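Local coordinates for protein RnfH (Haemophilus influenzae, PDB 2HJ1) that is of unknown function but belongs to the ubiquitin-like RnfH family and forms a three-dimensional domain-swapped dimer, at the interface of chains A and B. Numbering follows the deposited sequence. Chains: chain A/B, Hypothetical protein.

The interface of chains A and B. Residues chain A 68, 74, 77-80; chain B 38, 62-65.
Strand 79-82 of chain A pairs antiparallel with strand 61-65 of chain B, joining the two chains of the domain-swapped dimer in a ubiquitin-like RnfH fold; the chain A segment probably fills the place that the same segment of chain B would take in a closed monomer. A:Arg79, at the start of its strand, pairs with B:Phe64, and A:Ile80 pairs with B:Ile63. The amide N of A:Arg79 donates to the carbonyl O of B:Phe64 at 2.7 Å, and the amide N of B:Phe64 returns a bond to the carbonyl O of A:Arg79 at 2.9 Å.

The side chains of A:Arg79 and B:Phe64 meet on one face of the sheet. A:Arg79 starts with CG anti to its backbone N (chi1 180°) and bends at chi3, which carries the guanidinium alongside the B:Phe64 ring, nearly parallel to it (planes 9° apart) but displaced past the CG–CD2 edge. NH2 of A:Arg79 lies 3.5 Å from CG of B:Phe64 and also touches CB and CD2, while CZ packs against CB.

On the opposite face the CG1-CD1 arm of B:Ile63 enters an apolar cluster. It runs at about a right angle to A:Ile68, with CD1 3.9 Å from A:Ile68 CG2, while the other branch of B:Ile63, CG2, lies against the carboxylate of A:Asp78, 3.7 Å from its carbon CG. Beyond, A:Ile68 reaches tip to tip toward B:Val38, at the start of helix 38-45, its CD1 3.8 Å from CG1. The other methyl of B:Val38, CG2, is met by CD2 of A:Leu74, whose side chain comes across it.

Next to the paired backbones, the B:Ser65 hydroxyl OG donates to A:Asp78 OD1 at 2.8 Å, approaching from above the carboxylate plane, 37° out of it. A water bound to the other carboxylate oxygen, A:Asp78 OD2, also lies 3.3 Å from B:Ser65 OG, a long and probably weak second link.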
# COMPACT_ATOMS: atom_id res chain seq x y z
N ILE A 68 -3.42 9.41 -0.24
CA ILE A 68 -2.30 10.22 -0.67
C ILE A 68 -2.37 11.57 -1.31
O ILE A 68 -3.46 12.07 -1.55
CB ILE A 68 -1.35 9.24 -1.47
CG1 ILE A 68 -1.95 8.79 -2.80
CG2 ILE A 68 -1.20 7.92 -0.67
CD1 ILE A 68 -1.83 9.80 -3.98
N LEU A 74 7.36 9.05 -5.32
CA LEU A 74 7.26 7.59 -5.34
C LEU A 74 8.56 6.95 -4.83
O LEU A 74 9.64 7.46 -5.07
CB LEU A 74 6.97 7.13 -6.77
CG LEU A 74 5.54 7.46 -7.22
CD1 LEU A 74 5.35 7.24 -8.74
CD2 LEU A 74 4.50 6.67 -6.40
N GLY A 77 8.98 0.11 -5.56
CA GLY A 77 7.90 -0.82 -5.24
C GLY A 77 6.56 -0.18 -4.84
O GLY A 77 5.66 -0.91 -4.42
N ASP A 78 6.42 1.14 -4.95
CA ASP A 78 5.09 1.75 -4.67
C ASP A 78 4.07 1.32 -5.73
O ASP A 78 4.36 1.34 -6.92
CB ASP A 78 5.18 3.29 -4.63
CG ASP A 78 5.59 3.84 -3.26
OD1 ASP A 78 5.63 3.06 -2.27
OD2 ASP A 78 5.84 5.07 -3.16
N ARG A 79 2.90 0.88 -5.29
CA ARG A 79 1.81 0.63 -6.21
C ARG A 79 0.75 1.71 -6.03
O ARG A 79 0.09 1.79 -4.98
CB ARG A 79 1.20 -0.76 -6.04
CG ARG A 79 0.06 -0.99 -7.01
CD ARG A 79 -0.51 -2.38 -6.91
NE ARG A 79 -1.15 -2.65 -5.61
CZ ARG A 79 -0.82 -3.66 -4.79
NH1 ARG A 79 0.16 -4.51 -5.11
NH2 ARG A 79 -1.50 -3.82 -3.65
N ILE A 80 0.55 2.51 -7.08
CA ILE A 80 -0.52 3.52 -7.10
C ILE A 80 -1.83 2.86 -7.42
O ILE A 80 -1.95 2.25 -8.47
CB ILE A 80 -0.26 4.59 -8.15
CG1 ILE A 80 1.05 5.33 -7.86
CG2 ILE A 80 -1.48 5.65 -8.16
CD1 ILE A 80 1.57 6.07 -9.12
N VAL B 38 3.59 10.92 -7.75
CA VAL B 38 2.35 10.24 -8.13
C VAL B 38 1.71 10.82 -9.41
O VAL B 38 1.42 10.10 -10.35
CB VAL B 38 1.36 10.32 -6.98
CG1 VAL B 38 0.04 9.72 -7.35
CG2 VAL B 38 1.97 9.61 -5.69
N GLY B 62 -5.01 5.41 -3.39
CA GLY B 62 -4.13 4.97 -2.31
C GLY B 62 -2.78 4.50 -2.87
O GLY B 62 -2.59 4.44 -4.11
N ILE B 63 -1.86 4.17 -1.97
CA ILE B 63 -0.56 3.62 -2.42
C ILE B 63 -0.29 2.43 -1.54
O ILE B 63 -0.40 2.52 -0.32
CB ILE B 63 0.56 4.63 -2.33
CG1 ILE B 63 0.46 5.62 -3.51
CG2 ILE B 63 1.96 3.98 -2.43
CD1 ILE B 63 1.38 6.81 -3.38
N PHE B 64 0.01 1.29 -2.17
CA PHE B 64 0.54 0.15 -1.45
C PHE B 64 2.05 0.14 -1.57
O PHE B 64 2.61 0.07 -2.68
CB PHE B 64 -0.02 -1.18 -1.95
CG PHE B 64 0.39 -2.36 -1.09
CD1 PHE B 64 -0.11 -2.49 0.20
CD2 PHE B 64 1.29 -3.30 -1.53
CE1 PHE B 64 0.26 -3.55 1.00
CE2 PHE B 64 1.68 -4.41 -0.70
CZ PHE B 64 1.15 -4.51 0.55
N SER B 65 2.71 0.21 -0.40
CA SER B 65 4.17 0.30 -0.33
C SER B 65 4.75 -1.02 0.21
O SER B 65 4.27 -1.54 1.22
CB SER B 65 4.58 1.40 0.65
OG SER B 65 4.27 2.70 0.17
O HOH W 1 5.83 5.53 -0.37